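PDB 2AXO: hypothetical protein Atu2684 from Agrobacterium tumefaciens str., which is of unknown function but carries a disulfide-bonded CXXC motif reminiscent of thioredoxin-like proteins, which suggests a possible redox role. Local coordinates for the interface of chains A and B. Sequence-based numbering; all coordinates share one arbitrary frame. Chains: chain A/B, hypothetical protein Atu2684.

Contact 1: the interface of chains A and B. Residues chain A 111-114; chain B 111-114.
A two-fold symmetric antiparallel strand pairing joins the chains here, with A:Val113 facing B:Val113 at its centre, so that the short strands 112-114 pair across the deposited dimer, which may or may not be the biological form. The two valines exchange reciprocal backbone hydrogen bonds: A:Val113 N donates to B:Val113 O at 3.0 Å, and the twin bond from B:Val113 N to A:Val113 O has the same length. On either side of this pair a glycine lies opposite a tyrosine; A:Gly112 CA comes to 3.9 Å from B:Tyr114 CA, and the glycine, with no side chain, may ease this close approach of the two backbones.

The valine side chains lie side by side on one face of the strand pair, pointing the same way. CG1 stands anti to the carbonyl carbon (chi1 -67°), which leaves CG2 as the branch that touches its mate, A:Val113 CG2 to B:Val113 CG2 at 3.7 Å. On the opposite face A:Asn111 runs alongside B:Tyr114, both pointing the same way, with the amide plane turned 54° from the ring. The contact is made low on the tyrosine, near the root of its ring: A:Asn111 ND2, the amide nitrogen, lies 3.6 Å from B:Tyr114 CB and 4.0 Å from ring atom CD2.

Contact 2: the interface of chains A and B. Residues chain A 102, 105-106, 110-111; chain B 82-84.
A:Arg106 of helix 95-107 reaches across to the loop residues B:Tyr82 and B:Asn84, whose backbone carbonyls its guanidinium approaches, one at its edge and one over a face. CB has no partner across the contact within 4.2 Å; the chain runs on extended to CD, 4.1 Å from B:Trp83 O. A bend at chi3 (-70°) then turns the head group towards the loop. NE is still distant from B:Asn84 O, at 3.9 Å, but CZ comes to 3.3 Å, with this oxygen lying over one face of the guanidinium, displaced towards the rim. A:Tyr102 O lies above the opposite face, so the plane sits between two carbonyls, a setting that may suit a positive charge. Both NH1 and NH2 lie beneath B:Asn84 O; NH1 also has B:Tyr82 O at its edge, in the guanidinium plane, and makes a weak, bent hydrogen bond of 3.1 Å to it.

Apolar packing accompanies this polar contact. B:Tyr82 crosses A:Tyr102 at about a right angle and sets its CB over the middle of that ring, 3.1 Å from the centroid, a snug CH-pi contact made by the methylene rather than by the second ring. A:Met105, present as selenomethionine, is extended until a bend at chi3 (77°) presents its methyl CE to the face of B:Trp83, centred over the six-membered ring. The far edge of the indole meets the residues after the helix: B:Trp83 CH2 is 3.3 Å from A:Arg110 O, and CZ2 is 3.6 Å from A:Asn111 CA.

In the fold, one side of the C-terminal half of helix 95-107 and the loop that follows it pack against the partner's loop 82-84, which lies between strand 74-79 and helix 95-107 of its own chain.

Contact 1: the interface of chains A and B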
ATOM      1  N   ASN A 111       9.478  -4.301   5.379  1.00 17.86           N
ATOM      2  CA  ASN A 111       9.177  -4.655   3.991  1.00 17.58           C
ATOM      3  C   ASN A 111       7.682  -4.755   3.718  1.00 17.75           C
ATOM      4  O   ASN A 111       7.259  -5.387   2.747  1.00 17.81           O
ATOM      5  CB  ASN A 111       9.844  -5.980   3.616  1.00 21.77           C
ATOM      6  CG  ASN A 111       9.122  -7.178   4.195  1.00 25.07           C
ATOM      7  OD1 ASN A 111       8.915  -7.267   5.403  1.00 27.66           O
ATOM      8  ND2 ASN A 111       8.733  -8.109   3.332  1.00 28.48           N
ATOM      9  N   GLY A 112       6.882  -4.139   4.579  1.00 16.12           N
ATOM     10  CA  GLY A 112       5.444  -4.176   4.391  1.00 15.23           C
ATOM     11  C   GLY A 112       4.710  -3.222   5.308  1.00 15.62           C
ATOM     12  O   GLY A 112       5.323  -2.551   6.137  1.00 15.73           O
ATOM     13  N   VAL A 113       3.393  -3.150   5.141  1.00 15.04           N
ATOM     14  CA  VAL A 113       2.548  -2.299   5.970  1.00 14.64           C
ATOM     15  C   VAL A 113       1.344  -3.116   6.423  1.00 14.92           C
ATOM     16  O   VAL A 113       0.996  -4.130   5.812  1.00 14.30           O
ATOM     17  CB  VAL A 113       2.015  -1.057   5.200  1.00 14.73           C
ATOM     18  CG1 VAL A 113       3.158  -0.120   4.846  1.00 10.48           C
ATOM     19  CG2 VAL A 113       1.273  -1.501   3.942  1.00 12.09           C
ATOM     20  N   TYR A 114       0.709  -2.667   7.497  1.00 15.03           N
ATOM     21  CA  TYR A 114      -0.462  -3.344   8.025  1.00 13.69           C
ATOM     22  C   TYR A 114      -1.300  -2.334   8.795  1.00 13.57           C
ATOM     23  O   TYR A 114      -0.849  -1.222   9.066  1.00 13.96           O
ATOM     24  CB  TYR A 114      -0.050  -4.482   8.971  1.00 14.10           C
ATOM     25  CG  TYR A 114       0.658  -4.028  10.236  1.00 14.70           C
ATOM     26  CD1 TYR A 114       2.045  -3.880  10.276  1.00 14.98           C
ATOM     27  CD2 TYR A 114      -0.067  -3.728  11.386  1.00 14.97           C
ATOM     28  CE1 TYR A 114       2.689  -3.442  11.439  1.00 17.63           C
ATOM     29  CE2 TYR A 114       0.565  -3.288  12.546  1.00 17.19           C
ATOM     30  CZ  TYR A 114       1.938  -3.147  12.569  1.00 17.11           C
ATOM     31  OH  TYR A 114       2.557  -2.709  13.721  1.00 17.98           O
TER
ATOM     32  N   ASN B 111      -4.318  -8.520   6.784  1.00 17.86           N
ATOM     33  CA  ASN B 111      -4.440  -7.115   7.174  1.00 17.58           C
ATOM     34  C   ASN B 111      -3.242  -6.278   6.748  1.00 17.75           C
ATOM     35  O   ASN B 111      -2.998  -5.200   7.296  1.00 17.81           O
ATOM     36  CB  ASN B 111      -4.624  -6.991   8.688  1.00 21.77           C
ATOM     37  CG  ASN B 111      -3.333  -7.206   9.450  1.00 25.07           C
ATOM     38  OD1 ASN B 111      -2.677  -8.234   9.301  1.00 27.66           O
ATOM     39  ND2 ASN B 111      -2.962  -6.232  10.272  1.00 28.48           N
ATOM     40  N   GLY B 112      -2.489  -6.776   5.775  1.00 16.12           N
ATOM     41  CA  GLY B 112      -1.332  -6.040   5.301  1.00 15.23           C
ATOM     42  C   GLY B 112      -0.747  -6.626   4.034  1.00 15.62           C
ATOM     43  O   GLY B 112      -1.219  -7.648   3.538  1.00 15.73           O
ATOM     44  N   VAL B 113       0.274  -5.961   3.501  1.00 15.04           N
ATOM     45  CA  VAL B 113       0.961  -6.419   2.300  1.00 14.64           C
ATOM     46  C   VAL B 113       2.462  -6.342   2.548  1.00 14.92           C
ATOM     47  O   VAL B 113       2.925  -5.613   3.430  1.00 14.30           O
ATOM     48  CB  VAL B 113       0.640  -5.539   1.058  1.00 14.73           C
ATOM     49  CG1 VAL B 113      -0.821  -5.688   0.664  1.00 10.48           C
ATOM     50  CG2 VAL B 113       0.973  -4.079   1.352  1.00 12.09           C
ATOM     51  N   TYR B 114       3.219  -7.096   1.764  1.00 15.03           N
ATOM     52  CA  TYR B 114       4.666  -7.104   1.886  1.00 13.69           C
ATOM     53  C   TYR B 114       5.263  -7.515   0.549  1.00 13.57           C
ATOM     54  O   TYR B 114       4.550  -7.975  -0.342  1.00 13.96           O
ATOM     55  CB  TYR B 114       5.114  -8.101   2.965  1.00 14.10           C
ATOM     56  CG  TYR B 114       4.808  -9.555   2.650  1.00 14.70           C
ATOM     57  CD1 TYR B 114       3.596 -10.138   3.022  1.00 14.98           C
ATOM     58  CD2 TYR B 114       5.728 -10.339   1.958  1.00 14.97           C
ATOM     59  CE1 TYR B 114       3.313 -11.473   2.709  1.00 17.63           C
ATOM     60  CE2 TYR B 114       5.453 -11.666   1.640  1.00 17.19           C
ATOM     61  CZ  TYR B 114       4.249 -12.228   2.016  1.00 17.11           C
ATOM     62  OH  TYR B 114       3.984 -13.543   1.696  1.00 17.98           O
TER

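Contact 2: the interface of chains A and B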
ATOM      1  N   TYR A 102       3.951   4.405   3.932  1.00 12.57           N
ATOM      2  CA  TYR A 102       5.024   3.795   3.142  1.00 15.31           C
ATOM      3  C   TYR A 102       6.348   4.447   3.522  1.00 13.54           C
ATOM      4  O   TYR A 102       7.374   3.777   3.653  1.00 13.28           O
ATOM      5  CB  TYR A 102       4.801   3.994   1.637  1.00 17.01           C
ATOM      6  CG  TYR A 102       3.580   3.310   1.078  1.00 21.88           C
ATOM      7  CD1 TYR A 102       3.127   2.104   1.606  1.00 21.64           C
ATOM      8  CD2 TYR A 102       2.909   3.841  -0.022  1.00 23.90           C
ATOM      9  CE1 TYR A 102       2.035   1.441   1.053  1.00 23.33           C
ATOM     10  CE2 TYR A 102       1.820   3.183  -0.584  1.00 26.19           C
ATOM     11  CZ  TYR A 102       1.392   1.981  -0.040  1.00 24.94           C
ATOM     12  OH  TYR A 102       0.335   1.309  -0.608  1.00 28.24           O
HETATM   13  N   MSE A 105       7.443   2.900   6.570  1.00 11.60           N
HETATM   14  CA  MSE A 105       7.885   1.528   6.331  1.00 13.77           C
HETATM   15  C   MSE A 105       9.352   1.546   5.920  1.00 13.84           C
HETATM   16  O   MSE A 105      10.176   0.832   6.486  1.00 15.02           O
HETATM   17  CB  MSE A 105       7.065   0.875   5.214  1.00 13.45           C
HETATM   18  CG  MSE A 105       7.616  -0.478   4.755  1.00 14.71           C
HETATM   19 SE   MSE A 105       6.812  -1.099   3.101  1.00 25.44          SE
HETATM   20  CE  MSE A 105       7.785   0.050   1.904  1.00 14.97           C
ATOM     21  N   ARG A 106       9.669   2.367   4.925  1.00 14.24           N
ATOM     22  CA  ARG A 106      11.035   2.463   4.439  1.00 14.84           C
ATOM     23  C   ARG A 106      11.997   2.942   5.516  1.00 15.06           C
ATOM     24  O   ARG A 106      13.033   2.321   5.738  1.00 16.65           O
ATOM     25  CB  ARG A 106      11.104   3.397   3.233  1.00 14.53           C
ATOM     26  CG  ARG A 106      10.302   2.912   2.036  1.00 15.35           C
ATOM     27  CD  ARG A 106      10.649   3.714   0.794  1.00 14.21           C
ATOM     28  NE  ARG A 106      10.157   5.086   0.841  1.00 15.22           N
ATOM     29  CZ  ARG A 106       8.906   5.440   0.563  1.00 15.19           C
ATOM     30  NH1 ARG A 106       8.013   4.520   0.216  1.00 15.96           N
ATOM     31  NH2 ARG A 106       8.550   6.715   0.617  1.00 14.93           N
ATOM     32  N   ARG A 110      11.328  -1.749   7.284  1.00 18.99           N
ATOM     33  CA  ARG A 110      10.393  -2.865   7.135  1.00 19.03           C
ATOM     34  C   ARG A 110      10.108  -3.162   5.661  1.00 18.35           C
ATOM     35  O   ARG A 110      10.462  -2.373   4.789  1.00 18.00           O
ATOM     36  CB  ARG A 110       9.087  -2.555   7.874  1.00 19.86           C
ATOM     37  CG  ARG A 110       9.294  -2.101   9.311  1.00 21.92           C
ATOM     38  CD  ARG A 110       7.989  -2.056  10.092  1.00 24.62           C
ATOM     39  NE  ARG A 110       7.530  -3.397  10.449  1.00 26.98           N
ATOM     40  CZ  ARG A 110       6.439  -3.978   9.962  1.00 27.90           C
ATOM     41  NH1 ARG A 110       5.671  -3.338   9.088  1.00 27.51           N
ATOM     42  NH2 ARG A 110       6.117  -5.204  10.349  1.00 28.91           N
ATOM     43  N   ASN A 111       9.478  -4.301   5.379  1.00 17.86           N
ATOM     44  CA  ASN A 111       9.177  -4.655   3.991  1.00 17.58           C
ATOM     45  C   ASN A 111       7.682  -4.755   3.718  1.00 17.75           C
ATOM     46  O   ASN A 111       7.259  -5.387   2.747  1.00 17.81           O
ATOM     47  CB  ASN A 111       9.844  -5.980   3.616  1.00 21.77           C
ATOM     48  CG  ASN A 111       9.122  -7.178   4.195  1.00 25.07           C
ATOM     49  OD1 ASN A 111       8.915  -7.267   5.403  1.00 27.66           O
ATOM     50  ND2 ASN A 111       8.733  -8.109   3.332  1.00 28.48           N
TER
ATOM     51  N   TYR B  82       4.950   1.288  -3.684  1.00 21.18           N
ATOM     52  CA  TYR B  82       5.289   1.736  -2.346  1.00 21.89           C
ATOM     53  C   TYR B  82       6.749   1.638  -1.915  1.00 21.41           C
ATOM     54  O   TYR B  82       7.059   1.689  -0.725  1.00 22.24           O
ATOM     55  CB  TYR B  82       4.367   1.070  -1.317  1.00 21.65           C
ATOM     56  CG  TYR B  82       4.282  -0.438  -1.348  1.00 21.03           C
ATOM     57  CD1 TYR B  82       5.322  -1.224  -0.860  1.00 21.13           C
ATOM     58  CD2 TYR B  82       3.114  -1.072  -1.763  1.00 20.10           C
ATOM     59  CE1 TYR B  82       5.193  -2.609  -0.766  1.00 18.85           C
ATOM     60  CE2 TYR B  82       2.972  -2.450  -1.678  1.00 16.48           C
ATOM     61  CZ  TYR B  82       4.009  -3.212  -1.174  1.00 17.18           C
ATOM     62  OH  TYR B  82       3.849  -4.569  -1.037  1.00 13.99           O
ATOM     63  N   TRP B  83       7.647   1.518  -2.887  1.00 22.64           N
ATOM     64  CA  TRP B  83       9.073   1.461  -2.598  1.00 24.39           C
ATOM     65  C   TRP B  83       9.765   2.633  -3.272  1.00 26.84           C
ATOM     66  O   TRP B  83      10.988   2.763  -3.225  1.00 27.90           O
ATOM     67  CB  TRP B  83       9.688   0.147  -3.086  1.00 22.21           C
ATOM     68  CG  TRP B  83       9.415  -0.996  -2.178  1.00 19.34           C
ATOM     69  CD1 TRP B  83       8.499  -1.994  -2.362  1.00 20.22           C
ATOM     70  CD2 TRP B  83      10.048  -1.256  -0.922  1.00 17.59           C
ATOM     71  NE1 TRP B  83       8.525  -2.860  -1.298  1.00 17.40           N
ATOM     72  CE2 TRP B  83       9.468  -2.432  -0.399  1.00 17.57           C
ATOM     73  CE3 TRP B  83      11.049  -0.608  -0.186  1.00 17.78           C
ATOM     74  CZ2 TRP B  83       9.861  -2.982   0.828  1.00 15.89           C
ATOM     75  CZ3 TRP B  83      11.439  -1.153   1.037  1.00 16.92           C
ATOM     76  CH2 TRP B  83      10.845  -2.328   1.529  1.00 17.55           C
ATOM     77  N   ASN B  84       8.969   3.487  -3.903  1.00 29.62           N
ATOM     78  CA  ASN B  84       9.507   4.659  -4.578  1.00 32.19           C
ATOM     79  C   ASN B  84       9.596   5.799  -3.579  1.00 33.87           C
ATOM     80  O   ASN B  84       8.750   5.929  -2.694  1.00 35.11           O
ATOM     81  CB  ASN B  84       8.606   5.077  -5.745  1.00 31.89           C
ATOM     82  CG  ASN B  84       8.309   3.935  -6.696  1.00 32.07           C
ATOM     83  OD1 ASN B  84       9.195   3.158  -7.050  1.00 32.84           O
ATOM     84  ND2 ASN B  84       7.057   3.835  -7.124  1.00 33.46           N
TER

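The C-alpha centres of contact 1 and contact 2 are about 9 Å apart, and A:Asn111 belongs to both. This residue joins the loop after helix 95-107 to strand 112-114, so the helix packing of contact 2 runs directly into the strand pairing of contact 1 along one stretch of chain. Contact 1 spans the two-fold axis and contains its own symmetry mates, whereas contact 2 lies to one side and recurs with the chains exchanged. Together they suggest a continuous interface in which a central backbone pairing is flanked by two helix-to-loop packings that would fix the relative orientation of the subunits.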